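Local coordinates for protein HpcH/HpaI aldolase (Desulfitobacterium hafniense, PDB 3QZ6) that belongs to the HpcH/HpaI aldolase family and is built on a TIM-barrel fold, at residues Val76-Val81 against Glu105-Ala110; Phe92-Gln98 against Ile146-His152. Residues are numbered along the deposited sequence.

In the fold
Both contacts belong to one closed, eight-stranded parallel barrel, and their centres lie about 13 Å apart. Contact 2 is in the barrel wall, about 9 Å from the centre of the chain, where strands 91-94 and 145-150 run side by side; contact 1 lies outside that wall, about 16 Å from the centre, where the start of helix 78-87 meets the end of helix 100-110. Along the chain the segments alternate: 76-81, 92-98, 105-110, 146-152. Strand 91-94 is thus flanked in sequence by the two helices. V76, in the turn before helix 78-87, and T106 touch I94, and T106 also touches I146, so contact 1 packs on the outer face of the barrel wall.

Contact 1 of 2, residues Val76-Val81 against Glu105-Ala110; sequences VDRAHV and ETVRLA
Consecutive helices of the barrel's outer layer meet here, flanking strand 91-94 in sequence as in the beta-alpha repeats of a TIM barrel. V76 and D77 run extended (D77 phi/psi -147/174) into helix 78-87; 105-110 is helical throughout. CA atoms come nearest at V76-T106 (6.3 Å), R78-L109 (6.2 Å) and V81-A110 (6.2 Å). V76 and V81 are both t. E105 puts CG 4.0 Å from V76 CG1 and OE2 2.6 Å from R108 NH2, a salt bridge. A water donates to E105 OE2 at 2.8 Å and weakly to V76 O at 3.3 Å. T106 places OG1 3.5 Å from V76 CG2, that hydroxyl being hydrogen-bonded to T102 O. L109, rotamer mt, is the central apolar side chain: CD1 sits 3.9 Å from V76 CG1 and 3.5 Å from D77 C, while CB is 3.7 Å from V81 CG1. A110 ends the run, CB 3.9 Å from V81 CG1. D77 N-caps the other helix, OD1 accepting from H80 N (3.0 Å) and H80 ND1 (2.8 Å). With no direct hydrogen bond between the segments, apolar packing around L109 joins the helices, and one water spans E105 and V76.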
ATOM      1  N   VAL A  76      12.041  11.279  22.725  1.00 19.17           N
ATOM      2  CA  VAL A  76      13.481  11.319  22.550  1.00 19.87           C
ATOM      3  C   VAL A  76      14.168  10.582  23.692  1.00 21.95           C
ATOM      4  O   VAL A  76      14.214  11.067  24.812  1.00 27.90           O
ATOM      5  CB  VAL A  76      13.968  12.771  22.491  1.00 22.44           C
ATOM      6  CG1 VAL A  76      15.490  12.829  22.410  1.00 27.75           C
ATOM      7  CG2 VAL A  76      13.332  13.473  21.297  1.00 18.03           C
ATOM      8  N   ASP A  77      14.657   9.381  23.421  1.00 19.20           N
ATOM      9  CA  ASP A  77      15.500   8.688  24.391  1.00 20.33           C
ATOM     10  C   ASP A  77      16.531   7.844  23.663  1.00 20.46           C
ATOM     11  O   ASP A  77      16.501   7.737  22.439  1.00 17.74           O
ATOM     12  CB  ASP A  77      14.690   7.867  25.422  1.00 20.33           C
ATOM     13  CG  ASP A  77      13.894   6.731  24.790  1.00 26.96           C
ATOM     14  OD1 ASP A  77      14.159   6.404  23.604  1.00 22.39           O
ATOM     15  OD2 ASP A  77      13.006   6.160  25.493  1.00 19.21           O
ATOM     16  N   ARG A  78      17.442   7.254  24.426  1.00 17.13           N
ATOM     17  CA  ARG A  78      18.556   6.516  23.855  1.00 21.81           C
ATOM     18  C   ARG A  78      18.062   5.289  23.110  1.00 23.31           C
ATOM     19  O   ARG A  78      18.573   4.963  22.029  1.00 20.69           O
ATOM     20  CB  ARG A  78      19.555   6.121  24.953  1.00 20.53           C
ATOM     21  CG  ARG A  78      20.899   5.649  24.411  1.00 19.94           C
ATOM     22  CD  ARG A  78      21.956   5.616  25.519  1.00 23.41           C
ATOM     23  NE  ARG A  78      23.275   5.399  24.940  1.00 22.42           N
ATOM     24  CZ  ARG A  78      23.766   4.204  24.638  1.00 24.68           C
ATOM     25  NH1 ARG A  78      23.056   3.104  24.879  1.00 22.88           N
ATOM     26  NH2 ARG A  78      24.977   4.107  24.110  1.00 25.77           N
ATOM     27  N   ALA A  79      17.058   4.617  23.675  1.00 17.97           N
ATOM     28  CA  ALA A  79      16.495   3.421  23.039  1.00 18.56           C
ATOM     29  C   ALA A  79      16.070   3.714  21.597  1.00 24.50           C
ATOM     30  O   ALA A  79      16.350   2.928  20.691  1.00 26.41           O
ATOM     31  CB  ALA A  79      15.318   2.877  23.841  1.00 15.46           C
ATOM     32  N   HIS A  80      15.402   4.845  21.371  1.00 16.43           N
ATOM     33  CA  HIS A  80      14.984   5.167  20.001  1.00 17.16           C
ATOM     34  C   HIS A  80      16.143   5.668  19.155  1.00 23.30           C
ATOM     35  O   HIS A  80      16.387   5.168  18.059  1.00 19.40           O
ATOM     36  CB  HIS A  80      13.850   6.190  19.991  1.00 12.11           C
ATOM     37  CG  HIS A  80      12.550   5.622  20.468  1.00 19.55           C
ATOM     38  ND1 HIS A  80      12.224   5.527  21.805  1.00 23.35           N
ATOM     39  CD2 HIS A  80      11.518   5.065  19.788  1.00 23.08           C
ATOM     40  CE1 HIS A  80      11.031   4.971  21.927  1.00 26.02           C
ATOM     41  NE2 HIS A  80      10.583   4.677  20.719  1.00 20.26           N
ATOM     42  N   VAL A  81      16.862   6.657  19.667  1.00 17.80           N
ATOM     43  CA  VAL A  81      17.856   7.329  18.842  1.00 17.84           C
ATOM     44  C   VAL A  81      19.060   6.448  18.521  1.00 18.34           C
ATOM     45  O   VAL A  81      19.460   6.329  17.367  1.00 17.99           O
ATOM     46  CB  VAL A  81      18.312   8.656  19.485  1.00 17.57           C
ATOM     47  CG1 VAL A  81      19.461   9.250  18.690  1.00 15.86           C
ATOM     48  CG2 VAL A  81      17.118   9.631  19.555  1.00 17.14           C
ATOM     49  N   GLU A 105      19.063  17.478  23.524  1.00 20.81           N
ATOM     50  CA  GLU A 105      19.060  16.079  23.925  1.00 20.45           C
ATOM     51  C   GLU A 105      19.043  15.151  22.706  1.00 23.62           C
ATOM     52  O   GLU A 105      19.719  14.123  22.692  1.00 24.38           O
ATOM     53  CB  GLU A 105      17.870  15.800  24.838  1.00 22.76           C
ATOM     54  CG  GLU A 105      17.792  14.370  25.329  1.00 31.97           C
ATOM     55  CD  GLU A 105      18.907  14.008  26.302  1.00 37.94           C
ATOM     56  OE1 GLU A 105      19.731  14.888  26.656  1.00 37.02           O
ATOM     57  OE2 GLU A 105      18.954  12.830  26.714  1.00 37.41           O
ATOM     58  N   THR A 106      18.274  15.511  21.682  1.00 22.72           N
ATOM     59  CA  THR A 106      18.288  14.745  20.438  1.00 20.91           C
ATOM     60  C   THR A 106      19.692  14.704  19.832  1.00 19.97           C
ATOM     61  O   THR A 106      20.205  13.642  19.473  1.00 21.02           O
ATOM     62  CB  THR A 106      17.330  15.320  19.398  1.00 22.65           C
ATOM     63  OG1 THR A 106      16.001  15.346  19.934  1.00 21.17           O
ATOM     64  CG2 THR A 106      17.345  14.442  18.148  1.00 23.05           C
ATOM     65  N   VAL A 107      20.321  15.863  19.735  1.00 19.85           N
ATOM     66  CA  VAL A 107      21.667  15.938  19.183  1.00 23.43           C
ATOM     67  C   VAL A 107      22.692  15.186  20.054  1.00 24.56           C
ATOM     68  O   VAL A 107      23.568  14.493  19.533  1.00 22.23           O
ATOM     69  CB  VAL A 107      22.097  17.401  18.962  1.00 24.00           C
ATOM     70  CG1 VAL A 107      23.579  17.477  18.566  1.00 23.29           C
ATOM     71  CG2 VAL A 107      21.210  18.041  17.893  1.00 24.71           C
ATOM     72  N   ARG A 108      22.581  15.307  21.372  1.00 21.12           N
ATOM     73  CA  ARG A 108      23.492  14.578  22.262  1.00 22.58           C
ATOM     74  C   ARG A 108      23.435  13.064  22.013  1.00 26.42           C
ATOM     75  O   ARG A 108      24.458  12.376  22.037  1.00 21.74           O
ATOM     76  CB  ARG A 108      23.166  14.855  23.729  1.00 21.02           C
ATOM     77  CG  ARG A 108      24.182  14.236  24.716  1.00 23.15           C
ATOM     78  CD  ARG A 108      23.772  14.438  26.184  1.00 27.97           C
ATOM     79  NE  ARG A 108      22.547  13.708  26.536  1.00 27.90           N
ATOM     80  CZ  ARG A 108      22.499  12.416  26.861  1.00 30.79           C
ATOM     81  NH1 ARG A 108      23.605  11.681  26.884  1.00 32.64           N
ATOM     82  NH2 ARG A 108      21.340  11.851  27.169  1.00 26.45           N
ATOM     83  N   LEU A 109      22.235  12.544  21.782  1.00 20.99           N
ATOM     84  CA  LEU A 109      22.069  11.107  21.591  1.00 21.65           C
ATOM     85  C   LEU A 109      22.471  10.658  20.197  1.00 23.26           C
ATOM     86  O   LEU A 109      22.846   9.503  19.993  1.00 22.60           O
ATOM     87  CB  LEU A 109      20.624  10.709  21.856  1.00 18.67           C
ATOM     88  CG  LEU A 109      20.147  10.825  23.309  1.00 22.65           C
ATOM     89  CD1 LEU A 109      18.632  10.659  23.377  1.00 22.51           C
ATOM     90  CD2 LEU A 109      20.842   9.799  24.209  1.00 15.41           C
ATOM     91  N   ALA A 110      22.410  11.582  19.245  1.00 22.58           N
ATOM     92  CA  ALA A 110      22.528  11.245  17.826  1.00 21.63           C
ATOM     93  C   ALA A 110      23.938  11.391  17.269  1.00 22.80           C
ATOM     94  O   ALA A 110      24.251  10.827  16.220  1.00 20.98           O
ATOM     95  CB  ALA A 110      21.570  12.101  17.013  1.00 15.74           C
TER
HETATM   96  O   HOH W   1      16.733  11.066  26.968  1.00 40.29           O

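Contact 2 of 2, residues Phe92-Gln98 against Ile146-His152; sequences FMIPGVQ and IMAQIEH
Apolar side chains on both faces of two parallel strands, 92-94 and 146-150, make the centre. F92 CD2 meets I146 CD1 at 4.0 Å, and V97 CG2 meets A148 CB at 3.9 Å; F92, I146, I94 and A148 share the face toward the outer helices. Selenomethionines M93 and M147, both ttp, take the other face, M93 CB 4.0 Å from M147 CE. Axes lie 4.7 Å apart, crossing at -29°, the neighbouring fourth and fifth strands of a TIM barrel. F92 pairs with I146, M93 with M147 and I94 with A148, by hydrogen bonds from M147 N to F92 O (3.0 Å), I94 N to M147 O (2.9 Å) and Q149 N to I94 O (2.9 Å). Beyond, G96 turns with positive phi, and V97 N donates to Q149 O (3.0 Å). Q149 OE1 is hydrogen-bonded to R72. At the edge Q98 CG makes a CH-pi contact over the H152 ring, and a water hydrogen-bonds V97 O (2.8 Å), E151 N (2.7 Å) and H152 ND1 (2.8 Å).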
ATOM      1  N   PHE A  92      15.883  11.637  11.869  1.00 19.26           N
ATOM      2  CA  PHE A  92      14.609  11.722  12.567  1.00 19.98           C
ATOM      3  C   PHE A  92      13.796  12.958  12.256  1.00 23.00           C
ATOM      4  O   PHE A  92      14.332  14.023  11.965  1.00 22.66           O
ATOM      5  CB  PHE A  92      14.873  11.713  14.074  1.00 19.37           C
ATOM      6  CG  PHE A  92      15.657  10.535  14.529  1.00 21.13           C
ATOM      7  CD1 PHE A  92      15.067   9.279  14.581  1.00 17.47           C
ATOM      8  CD2 PHE A  92      16.989  10.672  14.885  1.00 19.55           C
ATOM      9  CE1 PHE A  92      15.802   8.174  14.983  1.00 19.17           C
ATOM     10  CE2 PHE A  92      17.729   9.580  15.287  1.00 18.25           C
ATOM     11  CZ  PHE A  92      17.137   8.327  15.345  1.00 19.93           C
HETATM   12  N   MSE A  93      12.483  12.802  12.350  1.00 23.38           N
HETATM   13  CA  MSE A  93      11.614  13.943  12.544  1.00 24.33           C
HETATM   14  C   MSE A  93      11.164  13.869  13.995  1.00 24.81           C
HETATM   15  O   MSE A  93      10.545  12.884  14.408  1.00 21.04           O
HETATM   16  CB  MSE A  93      10.412  13.887  11.607  1.00 23.05           C
HETATM   17  CG  MSE A  93       9.434  15.046  11.805  1.00 27.72           C
HETATM   18 SE   MSE A  93       8.048  15.104  10.403  0.81 52.31          SE
HETATM   19  CE  MSE A  93       7.137  13.477  10.854  1.00 28.26           C
ATOM     20  N   ILE A  94      11.516  14.886  14.775  1.00 23.91           N
ATOM     21  CA  ILE A  94      11.159  14.934  16.186  1.00 21.71           C
ATOM     22  C   ILE A  94       9.841  15.694  16.329  1.00 23.16           C
ATOM     23  O   ILE A  94       9.757  16.867  15.967  1.00 25.45           O
ATOM     24  CB  ILE A  94      12.250  15.666  17.010  1.00 20.30           C
ATOM     25  CG1 ILE A  94      13.635  15.062  16.730  1.00 17.61           C
ATOM     26  CG2 ILE A  94      11.925  15.604  18.501  1.00 17.73           C
ATOM     27  CD1 ILE A  94      13.710  13.569  17.070  1.00 19.40           C
ATOM     28  N   PRO A  95       8.806  15.037  16.861  1.00 20.93           N
ATOM     29  CA  PRO A  95       7.472  15.658  16.855  1.00 23.63           C
ATOM     30  C   PRO A  95       7.263  16.636  18.005  1.00 25.62           C
ATOM     31  O   PRO A  95       7.886  16.476  19.052  1.00 24.69           O
ATOM     32  CB  PRO A  95       6.535  14.456  17.028  1.00 23.35           C
ATOM     33  CG  PRO A  95       7.353  13.483  17.860  1.00 24.57           C
ATOM     34  CD  PRO A  95       8.781  13.648  17.371  1.00 21.36           C
ATOM     35  N   GLY A  96       6.396  17.629  17.802  1.00 25.82           N
ATOM     36  CA  GLY A  96       6.007  18.554  18.850  1.00 27.48           C
ATOM     37  C   GLY A  96       7.177  19.174  19.593  1.00 29.89           C
ATOM     38  O   GLY A  96       7.188  19.201  20.816  1.00 25.67           O
ATOM     39  N   VAL A  97       8.162  19.689  18.866  1.00 25.89           N
ATOM     40  CA  VAL A  97       9.325  20.258  19.533  1.00 24.43           C
ATOM     41  C   VAL A  97       8.942  21.587  20.158  1.00 26.73           C
ATOM     42  O   VAL A  97       8.431  22.464  19.472  1.00 23.13           O
ATOM     43  CB  VAL A  97      10.477  20.491  18.563  1.00 23.52           C
ATOM     44  CG1 VAL A  97      11.631  21.173  19.296  1.00 22.05           C
ATOM     45  CG2 VAL A  97      10.923  19.165  17.963  1.00 22.46           C
ATOM     46  N   GLN A  98       9.192  21.738  21.451  1.00 30.60           N
ATOM     47  CA  GLN A  98       8.780  22.950  22.150  1.00 36.61           C
ATOM     48  C   GLN A  98       9.904  23.729  22.830  1.00 35.13           C
ATOM     49  O   GLN A  98       9.649  24.777  23.417  1.00 34.22           O
ATOM     50  CB  GLN A  98       7.713  22.616  23.190  1.00 37.69           C
ATOM     51  CG  GLN A  98       6.411  22.127  22.610  1.00 41.65           C
ATOM     52  CD  GLN A  98       5.280  22.243  23.606  1.00 48.20           C
ATOM     53  OE1 GLN A  98       4.867  23.349  23.966  1.00 52.02           O
ATOM     54  NE2 GLN A  98       4.781  21.103  24.072  1.00 42.50           N
ATOM     55  N   ILE A 146      18.732  15.689  11.455  1.00 21.39           N
ATOM     56  CA  ILE A 146      17.809  15.969  12.552  1.00 20.78           C
ATOM     57  C   ILE A 146      16.826  17.048  12.138  1.00 26.22           C
ATOM     58  O   ILE A 146      17.233  18.151  11.782  1.00 25.12           O
ATOM     59  CB  ILE A 146      18.545  16.487  13.809  1.00 24.32           C
ATOM     60  CG1 ILE A 146      19.601  15.485  14.286  1.00 24.90           C
ATOM     61  CG2 ILE A 146      17.540  16.789  14.922  1.00 22.69           C
ATOM     62  CD1 ILE A 146      19.075  14.094  14.457  1.00 34.52           C
HETATM   63  N   MSE A 147      15.532  16.750  12.201  1.00 20.54           N
HETATM   64  CA  MSE A 147      14.540  17.733  11.780  1.00 20.14           C
HETATM   65  C   MSE A 147      13.520  17.982  12.878  1.00 23.42           C
HETATM   66  O   MSE A 147      12.952  17.037  13.424  1.00 23.08           O
HETATM   67  CB  MSE A 147      13.848  17.268  10.495  1.00 19.16           C
HETATM   68  CG  MSE A 147      12.756  18.212  10.015  1.00 20.56           C
HETATM   69 SE   MSE A 147      12.240  17.870   8.158  0.71 27.31          SE
HETATM   70  CE  MSE A 147      11.392  16.129   8.421  1.00 20.44           C
ATOM     71  N   ALA A 148      13.297  19.253  13.212  1.00 21.13           N
ATOM     72  CA  ALA A 148      12.321  19.603  14.246  1.00 23.54           C
ATOM     73  C   ALA A 148      10.935  19.803  13.642  1.00 22.64           C
ATOM     74  O   ALA A 148      10.769  20.538  12.675  1.00 23.84           O
ATOM     75  CB  ALA A 148      12.756  20.861  15.003  1.00 20.98           C
ATOM     76  N   GLN A 149       9.938  19.135  14.203  1.00 20.77           N
ATOM     77  CA  GLN A 149       8.575  19.367  13.768  1.00 18.46           C
ATOM     78  C   GLN A 149       7.859  20.285  14.752  1.00 24.86           C
ATOM     79  O   GLN A 149       7.829  20.020  15.947  1.00 24.96           O
ATOM     80  CB  GLN A 149       7.802  18.057  13.605  1.00 20.61           C
ATOM     81  CG  GLN A 149       6.353  18.305  13.222  1.00 21.60           C
ATOM     82  CD  GLN A 149       5.447  17.133  13.554  1.00 39.71           C
ATOM     83  OE1 GLN A 149       4.996  16.416  12.663  1.00 40.22           O
ATOM     84  NE2 GLN A 149       5.170  16.941  14.844  1.00 37.39           N
ATOM     85  N   ILE A 150       7.292  21.371  14.234  1.00 22.61           N
ATOM     86  CA  ILE A 150       6.667  22.399  15.058  1.00 22.55           C
ATOM     87  C   ILE A 150       5.153  22.252  15.042  1.00 23.11           C
ATOM     88  O   ILE A 150       4.537  22.240  13.975  1.00 24.76           O
ATOM     89  CB  ILE A 150       7.016  23.804  14.518  1.00 24.01           C
ATOM     90  CG1 ILE A 150       8.540  24.014  14.479  1.00 23.77           C
ATOM     91  CG2 ILE A 150       6.320  24.877  15.333  1.00 25.91           C
ATOM     92  CD1 ILE A 150       9.254  23.860  15.837  1.00 20.79           C
ATOM     93  N   GLU A 151       4.549  22.143  16.220  1.00 23.76           N
ATOM     94  CA  GLU A 151       3.108  21.921  16.317  1.00 25.02           C
ATOM     95  C   GLU A 151       2.424  22.795  17.368  1.00 24.36           C
ATOM     96  O   GLU A 151       1.235  22.630  17.619  1.00 26.61           O
ATOM     97  CB  GLU A 151       2.824  20.460  16.688  1.00 29.88           C
ATOM     98  CG  GLU A 151       3.441  19.432  15.785  1.00 34.40           C
ATOM     99  CD  GLU A 151       2.968  18.024  16.129  1.00 43.81           C
ATOM    100  OE1 GLU A 151       3.143  17.600  17.301  1.00 36.30           O
ATOM    101  OE2 GLU A 151       2.407  17.351  15.230  1.00 50.94           O
ATOM    102  N   HIS A 152       3.168  23.699  17.996  1.00 21.84           N
ATOM    103  CA  HIS A 152       2.622  24.491  19.098  1.00 27.02           C
ATOM    104  C   HIS A 152       2.881  25.971  18.876  1.00 27.69           C
ATOM    105  O   HIS A 152       3.948  26.358  18.404  1.00 26.60           O
ATOM    106  CB  HIS A 152       3.240  24.075  20.442  1.00 27.08           C
ATOM    107  CG  HIS A 152       2.985  22.648  20.819  1.00 33.73           C
ATOM    108  ND1 HIS A 152       3.780  21.610  20.384  1.00 32.46           N
ATOM    109  CD2 HIS A 152       2.035  22.089  21.606  1.00 38.47           C
ATOM    110  CE1 HIS A 152       3.323  20.470  20.875  1.00 38.12           C
ATOM    111  NE2 HIS A 152       2.266  20.733  21.621  1.00 40.00           N
TER
HETATM  112  O   HOH W   2       5.822  22.182  18.584  1.00 25.05           O